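Local structure of separin (Saccharomyces cerevisiae, 5U1T) at residues Lys1030-Asp1035 / Ser1110-Ser1115; Leu1072-Arg1077 / Pro1386-Leu1391; Val1134-Phe1139 / Phe1359-Ser1364. The protein acts as a caspase-like cysteine protease that cleaves the MCD1/SCC1 subunit of cohesin at the onset of anaphase and so triggers chromosome segregation. One frame throughout, in Å; residues are numbered along the deposited sequence.

In the fold
The three contacts form a row at one side of the chain's centre, running from a helical surface into a buried sheet. Contact 1 and contact 2 have centres about 14 Å apart and meet through Leu1075, which packs on Leu1031 and Thr1111. Contact 2 and contact 3 are closer, with centres about 9 Å apart, because helix 1388-1397 lies on the sheet strands 1132-1139 and 1353-1362. The centres of contacts 1 and 3 are about 22 Å apart, and they do not touch. Along the chain the segments of contacts 1 and 2 interleave, and both segments of contact 3 fall between those of contact 2. Helices 1075-1088 and 1111-1127 are thereby joined to the mixed sheet containing strands 1132-1139 and 1353-1362.

Contact 1 (Lys1030-Asp1035 / Ser1110-Ser1115); sequences KLDTLD and STITES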
loop_
_atom_site.group_PDB
_atom_site.type_symbol
_atom_site.label_atom_id
_atom_site.label_comp_id
_atom_site.label_asym_id
_atom_site.label_seq_id
_atom_site.Cartn_x
_atom_site.Cartn_y
_atom_site.Cartn_z
ATOM N N LYS A 1030 -27.350 20.036 -2.009
ATOM C CA LYS A 1030 -27.346 19.050 -3.080
ATOM C C LYS A 1030 -27.506 17.658 -2.513
ATOM O O LYS A 1030 -26.650 17.187 -1.774
ATOM C CB LYS A 1030 -26.054 19.132 -3.882
ATOM C CG LYS A 1030 -25.806 20.477 -4.530
ATOM C CD LYS A 1030 -26.932 20.845 -5.477
ATOM C CE LYS A 1030 -26.472 21.924 -6.459
ATOM N NZ LYS A 1030 -27.502 22.265 -7.495
ATOM N N LEU A 1031 -28.603 16.998 -2.871
ATOM C CA LEU A 1031 -28.958 15.743 -2.229
ATOM C C LEU A 1031 -27.975 14.645 -2.570
ATOM O O LEU A 1031 -27.660 13.823 -1.715
ATOM C CB LEU A 1031 -30.386 15.326 -2.614
ATOM C CG LEU A 1031 -31.495 16.315 -2.213
ATOM C CD1 LEU A 1031 -32.850 15.769 -2.591
ATOM C CD2 LEU A 1031 -31.444 16.679 -0.731
ATOM N N ASP A 1032 -27.471 14.642 -3.804
ATOM C CA ASP A 1032 -26.475 13.639 -4.236
ATOM C C ASP A 1032 -25.208 13.588 -3.376
ATOM O O ASP A 1032 -24.433 12.627 -3.455
ATOM C CB ASP A 1032 -26.061 13.885 -5.680
ATOM C CG ASP A 1032 -25.907 15.354 -5.977
ATOM O OD1 ASP A 1032 -26.964 16.035 -6.057
ATOM O OD2 ASP A 1032 -24.745 15.818 -6.114
ATOM N N THR A 1033 -24.998 14.609 -2.552
ATOM C CA THR A 1033 -23.876 14.583 -1.625
ATOM C C THR A 1033 -24.235 13.930 -0.279
ATOM O O THR A 1033 -23.410 13.919 0.639
ATOM C CB THR A 1033 -23.344 15.996 -1.370
ATOM O OG1 THR A 1033 -24.241 16.671 -0.492
ATOM C CG2 THR A 1033 -23.256 16.774 -2.669
ATOM N N LEU A 1034 -25.442 13.370 -0.160
ATOM C CA LEU A 1034 -25.885 12.815 1.125
ATOM C C LEU A 1034 -25.856 11.298 1.207
ATOM O O LEU A 1034 -26.167 10.608 0.248
ATOM C CB LEU A 1034 -27.293 13.297 1.440
ATOM C CG LEU A 1034 -27.461 14.811 1.472
ATOM C CD1 LEU A 1034 -28.919 15.225 1.686
ATOM C CD2 LEU A 1034 -26.577 15.326 2.566
ATOM N N ASP A 1035 -25.465 10.781 2.363
ATOM C CA ASP A 1035 -25.652 9.370 2.644
ATOM C C ASP A 1035 -27.118 9.173 2.981
ATOM O O ASP A 1035 -27.774 10.109 3.454
ATOM C CB ASP A 1035 -24.780 8.918 3.793
ATOM C CG ASP A 1035 -24.964 9.777 5.004
ATOM O OD1 ASP A 1035 -24.352 10.878 5.034
ATOM O OD2 ASP A 1035 -25.745 9.380 5.907
ATOM N N SER A 1110 -28.035 8.062 -10.235
ATOM C CA SER A 1110 -27.858 9.078 -9.179
ATOM C C SER A 1110 -29.169 9.800 -8.805
ATOM O O SER A 1110 -30.134 9.814 -9.595
ATOM C CB SER A 1110 -26.813 10.126 -9.582
ATOM O OG SER A 1110 -26.468 10.930 -8.468
ATOM N N THR A 1111 -29.151 10.411 -7.611
ATOM C CA THR A 1111 -30.288 11.101 -6.989
ATOM C C THR A 1111 -31.040 12.050 -7.936
ATOM O O THR A 1111 -32.240 12.302 -7.783
ATOM C CB THR A 1111 -29.809 11.877 -5.731
ATOM O OG1 THR A 1111 -29.911 11.022 -4.587
ATOM C CG2 THR A 1111 -30.635 13.140 -5.474
ATOM N N ILE A 1112 -30.331 12.526 -8.948
ATOM C CA ILE A 1112 -30.913 13.429 -9.924
ATOM C C ILE A 1112 -32.027 12.761 -10.743
ATOM O O ILE A 1112 -33.195 13.164 -10.663
ATOM C CB ILE A 1112 -29.817 13.969 -10.856
ATOM C CG1 ILE A 1112 -28.587 14.395 -10.023
ATOM C CG2 ILE A 1112 -30.360 15.093 -11.738
ATOM C CD1 ILE A 1112 -28.916 15.301 -8.800
ATOM N N THR A 1113 -31.681 11.739 -11.520
ATOM C CA THR A 1113 -32.699 11.016 -12.282
ATOM C C THR A 1113 -33.670 10.356 -11.331
ATOM O O THR A 1113 -34.868 10.284 -11.622
ATOM C CB THR A 1113 -32.093 9.938 -13.241
ATOM O OG1 THR A 1113 -33.141 9.087 -13.747
ATOM C CG2 THR A 1113 -30.955 9.100 -12.542
ATOM N N GLU A 1114 -33.177 9.907 -10.177
ATOM C CA GLU A 1114 -34.056 9.281 -9.181
ATOM C C GLU A 1114 -35.081 10.244 -8.594
ATOM O O GLU A 1114 -36.153 9.833 -8.145
ATOM C CB GLU A 1114 -33.241 8.662 -8.052
ATOM C CG GLU A 1114 -32.685 7.317 -8.414
ATOM C CD GLU A 1114 -33.456 6.646 -9.547
ATOM O OE1 GLU A 1114 -34.577 6.144 -9.299
ATOM O OE2 GLU A 1114 -32.930 6.602 -10.688
ATOM N N SER A 1115 -34.746 11.525 -8.600
ATOM C CA SER A 1115 -35.651 12.535 -8.088
ATOM C C SER A 1115 -36.903 12.637 -8.975
ATOM O O SER A 1115 -38.016 12.745 -8.485
ATOM C CB SER A 1115 -34.936 13.880 -8.000
ATOM O OG SER A 1115 -35.630 14.758 -7.139
#
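Thr1111 turns its methyl group toward Leu1031 and Asp1032: Thr1111 CG2 lies 3.6 Å from Leu1031 CB and 3.9 Å from the backbone N of Asp1032. The threonine therefore meets its neighbours with carbon rather than with its hydroxyl. Beside it, the side chains of Asp1032 and Ile1112 cross obliquely, with Asp1032 OD1 3.4 Å from Ile1112 CD1. The isoleucine reaches this place by folding at its second torsion (chi2 -49°), which carries CD1 over to the acid. Ser1110 closes the edge more loosely, its OG 4.1 Å from Asp1032 CB. It occupies the N-cap position of helix 1111-1127, but its side chain makes no capping bond.

The next shell sets the shape of each segment. In the short 3-10 segment 1031-1033, Lys1030 O receives two donors, the backbone N of Thr1033 and its hydroxyl, with Thr1033 OG1 2.8 Å from Lys1030 O and nearly along the C=O axis. Arg805 donates to the carbonyl of Asp1032, and Asp1035 caps the following helix at Glu1038. Helix 1075-1088 supports both partners, Leu1031 through Leu1075 and Thr1111 through Met1079, while Glu1114 bonds to His1078.

This is a surface contact between an interhelical turn and a helix start. Its 176 Å² are held without a hydrogen bond from one segment to the other. Cohesion rests on van der Waals contact, Thr1111 CG2 against Leu1031 CB and the Ile1112 methyl against the carboxylate of Asp1032, and the directional bonds serve to fix each segment separately.

Contact 2 (Leu1072-Arg1077 / Pro1386-Leu1391); sequences LTDLPR and PSYVCL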
loop_
_atom_site.group_PDB
_atom_site.type_symbol
_atom_site.label_atom_id
_atom_site.label_comp_id
_atom_site.label_asym_id
_atom_site.label_seq_id
_atom_site.Cartn_x
_atom_site.Cartn_y
_atom_site.Cartn_z
ATOM N N LEU A 1072 -39.837 13.984 -1.396
ATOM C CA LEU A 1072 -38.550 14.065 -0.693
ATOM C C LEU A 1072 -38.460 12.974 0.374
ATOM O O LEU A 1072 -37.415 12.359 0.552
ATOM C CB LEU A 1072 -38.349 15.441 -0.052
ATOM C CG LEU A 1072 -36.981 15.981 0.411
ATOM C CD1 LEU A 1072 -37.157 17.236 1.242
ATOM C CD2 LEU A 1072 -36.141 15.003 1.187
ATOM N N THR A 1073 -39.554 12.739 1.094
ATOM C CA THR A 1073 -39.547 11.766 2.189
ATOM C C THR A 1073 -39.569 10.348 1.625
ATOM O O THR A 1073 -39.342 9.384 2.342
ATOM C CB THR A 1073 -40.755 11.953 3.136
ATOM O OG1 THR A 1073 -41.930 12.044 2.342
ATOM C CG2 THR A 1073 -40.646 13.223 3.936
ATOM N N ASP A 1074 -39.860 10.237 0.335
ATOM C CA ASP A 1074 -39.905 8.949 -0.340
ATOM C C ASP A 1074 -38.528 8.530 -0.898
ATOM O O ASP A 1074 -38.221 7.338 -0.981
ATOM C CB ASP A 1074 -40.927 8.988 -1.469
ATOM C CG ASP A 1074 -41.260 7.611 -1.989
ATOM O OD1 ASP A 1074 -41.520 6.720 -1.149
ATOM O OD2 ASP A 1074 -41.262 7.421 -3.226
ATOM N N LEU A 1075 -37.724 9.522 -1.288
ATOM C CA LEU A 1075 -36.345 9.312 -1.723
ATOM C C LEU A 1075 -35.575 8.326 -0.836
ATOM O O LEU A 1075 -35.106 7.304 -1.329
ATOM C CB LEU A 1075 -35.595 10.644 -1.788
ATOM C CG LEU A 1075 -35.226 11.122 -3.186
ATOM C CD1 LEU A 1075 -34.016 12.044 -3.117
ATOM C CD2 LEU A 1075 -34.967 9.954 -4.130
ATOM N N PRO A 1076 -35.473 8.595 0.481
ATOM C CA PRO A 1076 -34.669 7.667 1.280
ATOM C C PRO A 1076 -35.309 6.296 1.439
ATOM O O PRO A 1076 -34.667 5.409 1.979
ATOM C CB PRO A 1076 -34.591 8.350 2.641
ATOM C CG PRO A 1076 -35.221 9.697 2.454
ATOM C CD PRO A 1076 -36.165 9.559 1.344
ATOM N N ARG A 1077 -36.565 6.140 1.040
ATOM C CA ARG A 1077 -37.189 4.825 1.056
ATOM C C ARG A 1077 -36.800 4.049 -0.203
ATOM O O ARG A 1077 -36.606 2.838 -0.171
ATOM C CB ARG A 1077 -38.716 4.947 1.162
ATOM C CG ARG A 1077 -39.210 5.338 2.548
ATOM C CD ARG A 1077 -40.709 5.212 2.674
ATOM N NE ARG A 1077 -41.444 6.138 1.815
ATOM C CZ ARG A 1077 -42.216 7.126 2.269
ATOM N NH1 ARG A 1077 -42.337 7.331 3.580
ATOM N NH2 ARG A 1077 -42.865 7.912 1.415
ATOM N N PRO A 1386 -43.114 -0.762 0.202
ATOM C CA PRO A 1386 -41.966 -0.061 0.797
ATOM C C PRO A 1386 -41.780 1.395 0.335
ATOM O O PRO A 1386 -41.045 2.116 1.007
ATOM C CB PRO A 1386 -40.775 -0.927 0.371
ATOM C CG PRO A 1386 -41.223 -1.623 -0.870
ATOM C CD PRO A 1386 -42.700 -1.821 -0.741
ATOM N N SER A 1387 -42.439 1.828 -0.741
ATOM C CA SER A 1387 -42.316 3.216 -1.209
ATOM C C SER A 1387 -43.329 3.606 -2.302
ATOM O O SER A 1387 -43.915 2.739 -2.939
ATOM C CB SER A 1387 -40.903 3.447 -1.742
ATOM O OG SER A 1387 -40.709 2.715 -2.938
ATOM N N TYR A 1388 -43.506 4.901 -2.555
ATOM C CA TYR A 1388 -44.391 5.350 -3.642
ATOM C C TYR A 1388 -43.934 4.857 -5.008
ATOM O O TYR A 1388 -44.762 4.591 -5.897
ATOM C CB TYR A 1388 -44.492 6.879 -3.707
ATOM C CG TYR A 1388 -45.174 7.540 -2.538
ATOM C CD1 TYR A 1388 -46.085 6.847 -1.756
ATOM C CD2 TYR A 1388 -44.899 8.864 -2.214
ATOM C CE1 TYR A 1388 -46.705 7.446 -0.683
ATOM C CE2 TYR A 1388 -45.511 9.472 -1.141
ATOM C CZ TYR A 1388 -46.417 8.759 -0.376
ATOM O OH TYR A 1388 -47.039 9.354 0.701
ATOM N N VAL A 1389 -42.617 4.768 -5.185
ATOM C CA VAL A 1389 -42.058 4.381 -6.472
ATOM C C VAL A 1389 -42.336 2.906 -6.741
ATOM O O VAL A 1389 -42.597 2.518 -7.881
ATOM C CB VAL A 1389 -40.534 4.662 -6.557
ATOM C CG1 VAL A 1389 -39.970 4.149 -7.885
ATOM C CG2 VAL A 1389 -40.246 6.159 -6.398
ATOM N N CYS A 1390 -42.308 2.093 -5.692
ATOM C CA CYS A 1390 -42.601 0.675 -5.851
ATOM C C CYS A 1390 -44.102 0.431 -6.118
ATOM O O CYS A 1390 -44.483 -0.348 -7.011
ATOM C CB CYS A 1390 -42.152 -0.109 -4.614
ATOM S SG CYS A 1390 -42.597 -1.860 -4.703
ATOM N N LEU A 1391 -44.946 1.098 -5.335
ATOM C CA LEU A 1391 -46.367 1.033 -5.549
ATOM C C LEU A 1391 -46.689 1.438 -6.990
ATOM O O LEU A 1391 -47.383 0.704 -7.703
ATOM C CB LEU A 1391 -47.110 1.927 -4.545
ATOM C CG LEU A 1391 -48.638 1.932 -4.668
ATOM C CD1 LEU A 1391 -49.198 0.522 -4.491
ATOM C CD2 LEU A 1391 -49.285 2.917 -3.687
#
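Arg1077 and Ser1387 mark the nearest approach of the two backbones, CA to CA 5.8 Å, where helix 1075-1088, near its beginning, passes the first turn of helix 1388-1397. The central atom is Asp1074 OD1, gripped by three donors. Tyr1388 N reaches it from the syn side at 3.0 Å and 162°, while Arg1077 forms a side-on salt bridge, NE 3.0 Å and NH2 3.1 Å from that same Asp1074 OD1, which offers NE its anti lone pair. The aspartate extends to this point with CG anti to its backbone N (chi1 -166°), and its OD2 rests 3.6 Å from Val1389 CG2.

Here a carboxylate from elsewhere in the chain joins the N-terminus of a helix whose own N-cap is Ser1387, with Ser1387 OG accepting from Cys1390 N at 3.2 Å. The helix end and the arginine would both be expected to stabilise the negative charge of Asp1074. Arg1077 NH2 also stands over one face of the Tyr1388 ring, offset toward the rim. The guanidinium and ring planes are 68° apart, and the cation-pi attraction is at most weak. Arg1077 CD lies 3.5 Å from Pro1386 O, and Thr1073 O sits over the centre of one guanidinium face.

Contact 3 (Val1134-Phe1139 / Phe1359-Ser1364); sequences VITIDF and FLVVSS
Val1134 and Val1361 meet through Val1134 CG1 and Val1361 CG2, 3.9 Å apart, and the same Val1134 CG1 is 3.8 Å from Phe1359 CB. With CG1 anti to the backbone N (chi1 -158°), Val1134 sets this methyl beside the neighbouring strand. Thr1136 and Val1361 lie side by side, pointing the same way, with Thr1136 CG2 3.5 Å from Val1361 CB. The motif is a parallel beta pair within a mixed sheet, the segments of strands 1132-1139 and 1353-1362 running 25° apart. This sheet is separate from the six-stranded one whose strand 1492-1494 precedes Cys1497, the probable catalytic residue.

Tyr1388 and Leu1391 of helix 1388-1397 cover the face bearing Val1134, Thr1136, Phe1359 and Val1361. On the other face, Leu1360 CD2 is 4.1 Å from Ile1137 CD1 and also packs on Ile1135, with Phe1245 and Trp1371 beyond. The backbones are joined in parallel fashion, Ile1135 bonding on both of its polar sides. Ile1135 N donates to Phe1359 O at 2.8 Å, and Ile1135 O accepts from Val1361 N at 130°, the donor standing above the carbonyl plane. Ile1137 N returns to Val1361 O, and the same three carbonyls are also approached by CA-H groups, those of Val1134, Leu1360 and Thr1136.

Toward the polar edge the pairing weakens, and Ser1363 N makes a weak bond to Ile1137 O, 3.3 Å. The Ser1363 hydroxyl bonds to Ser1365, while Ser1364 O meets Tyr1504 OH and Ser1364 OG meets Glu1509 OE1. Asp1138 OD1 takes the N-H of the next residue in its own strand, Phe1139 N lying 2.9 Å from Asp1138 OD1 at the anti lone pair.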
loop_
_atom_site.group_PDB
_atom_site.type_symbol
_atom_site.label_atom_id
_atom_site.label_comp_id
_atom_site.label_asym_id
_atom_site.label_seq_id
_atom_site.Cartn_x
_atom_site.Cartn_y
_atom_site.Cartn_z
ATOM N N VAL A 1134 -53.543 5.761 0.512
ATOM C CA VAL A 1134 -52.144 5.395 0.597
ATOM C C VAL A 1134 -51.574 6.141 1.786
ATOM O O VAL A 1134 -51.476 7.358 1.785
ATOM C CB VAL A 1134 -51.383 5.725 -0.681
ATOM C CG1 VAL A 1134 -50.139 4.878 -0.757
ATOM C CG2 VAL A 1134 -52.254 5.455 -1.891
ATOM N N ILE A 1135 -51.236 5.397 2.822
ATOM C CA ILE A 1135 -50.888 5.988 4.093
ATOM C C ILE A 1135 -49.473 5.578 4.493
ATOM O O ILE A 1135 -49.188 4.382 4.630
ATOM C CB ILE A 1135 -51.885 5.569 5.166
ATOM C CG1 ILE A 1135 -53.269 6.095 4.792
ATOM C CG2 ILE A 1135 -51.465 6.071 6.518
ATOM C CD1 ILE A 1135 -54.382 5.703 5.742
ATOM N N THR A 1136 -48.585 6.560 4.659
ATOM C CA THR A 1136 -47.228 6.261 5.105
ATOM C C THR A 1136 -47.197 6.260 6.636
ATOM O O THR A 1136 -47.980 6.963 7.295
ATOM C CB THR A 1136 -46.187 7.253 4.520
ATOM O OG1 THR A 1136 -46.470 8.575 4.974
ATOM C CG2 THR A 1136 -46.267 7.274 3.007
ATOM N N ILE A 1137 -46.342 5.403 7.179
ATOM C CA ILE A 1137 -46.090 5.292 8.611
ATOM C C ILE A 1137 -44.572 5.347 8.805
ATOM O O ILE A 1137 -43.808 4.479 8.330
ATOM C CB ILE A 1137 -46.658 3.991 9.226
ATOM C CG1 ILE A 1137 -48.127 3.814 8.858
ATOM C CG2 ILE A 1137 -46.455 3.959 10.736
ATOM C CD1 ILE A 1137 -48.772 2.621 9.516
ATOM N N ASP A 1138 -44.127 6.390 9.481
ATOM C CA ASP A 1138 -42.709 6.666 9.536
ATOM C C ASP A 1138 -42.365 7.141 10.927
ATOM O O ASP A 1138 -43.249 7.432 11.738
ATOM C CB ASP A 1138 -42.317 7.703 8.481
ATOM C CG ASP A 1138 -41.023 7.357 7.783
ATOM O OD1 ASP A 1138 -40.031 6.997 8.488
ATOM O OD2 ASP A 1138 -41.005 7.422 6.519
ATOM N N PHE A 1139 -41.074 7.190 11.212
ATOM C CA PHE A 1139 -40.648 7.628 12.519
ATOM C C PHE A 1139 -39.669 8.765 12.360
ATOM O O PHE A 1139 -38.816 8.728 11.469
ATOM C CB PHE A 1139 -40.044 6.472 13.282
ATOM C CG PHE A 1139 -39.392 6.875 14.557
ATOM C CD1 PHE A 1139 -40.129 7.465 15.568
ATOM C CD2 PHE A 1139 -38.039 6.646 14.756
ATOM C CE1 PHE A 1139 -39.531 7.820 16.752
ATOM C CE2 PHE A 1139 -37.437 7.000 15.941
ATOM C CZ PHE A 1139 -38.181 7.585 16.939
ATOM N N PHE A 1359 -53.262 1.015 0.935
ATOM C CA PHE A 1359 -51.833 0.755 0.846
ATOM C C PHE A 1359 -51.113 1.439 2.003
ATOM O O PHE A 1359 -51.210 2.655 2.176
ATOM C CB PHE A 1359 -51.277 1.220 -0.502
ATOM C CG PHE A 1359 -51.710 0.366 -1.661
ATOM C CD1 PHE A 1359 -51.203 -0.919 -1.820
ATOM C CD2 PHE A 1359 -52.616 0.841 -2.593
ATOM C CE1 PHE A 1359 -51.589 -1.703 -2.873
ATOM C CE2 PHE A 1359 -53.016 0.054 -3.654
ATOM C CZ PHE A 1359 -52.508 -1.218 -3.793
ATOM N N LEU A 1360 -50.435 0.640 2.820
ATOM C CA LEU A 1360 -49.542 1.170 3.849
ATOM C C LEU A 1360 -48.101 1.215 3.360
ATOM O O LEU A 1360 -47.437 0.180 3.236
ATOM C CB LEU A 1360 -49.601 0.331 5.120
ATOM C CG LEU A 1360 -50.879 0.302 5.934
ATOM C CD1 LEU A 1360 -50.669 -0.601 7.130
ATOM C CD2 LEU A 1360 -51.225 1.706 6.352
ATOM N N VAL A 1361 -47.621 2.409 3.063
ATOM C CA VAL A 1361 -46.203 2.580 2.810
ATOM C C VAL A 1361 -45.476 2.532 4.144
ATOM O O VAL A 1361 -45.479 3.512 4.888
ATOM C CB VAL A 1361 -45.917 3.889 2.105
ATOM C CG1 VAL A 1361 -44.419 4.047 1.860
ATOM C CG2 VAL A 1361 -46.703 3.961 0.821
ATOM N N VAL A 1362 -44.876 1.389 4.451
ATOM C CA VAL A 1362 -44.256 1.182 5.753
ATOM C C VAL A 1362 -42.727 1.307 5.689
ATOM O O VAL A 1362 -42.053 0.552 4.979
ATOM C CB VAL A 1362 -44.647 -0.193 6.332
ATOM C CG1 VAL A 1362 -44.011 -0.400 7.701
ATOM C CG2 VAL A 1362 -46.183 -0.301 6.422
ATOM N N SER A 1363 -42.190 2.283 6.415
ATOM C CA SER A 1363 -40.747 2.511 6.434
ATOM C C SER A 1363 -40.062 1.335 7.115
ATOM O O SER A 1363 -40.671 0.664 7.947
ATOM C CB SER A 1363 -40.407 3.815 7.155
ATOM O OG SER A 1363 -40.506 3.661 8.565
ATOM N N SER A 1364 -38.806 1.083 6.763
ATOM C CA SER A 1364 -38.067 -0.025 7.354
ATOM C C SER A 1364 -38.049 0.057 8.891
ATOM O O SER A 1364 -38.114 -0.968 9.575
ATOM C CB SER A 1364 -36.626 -0.086 6.786
ATOM O OG SER A 1364 -35.805 1.011 7.182
#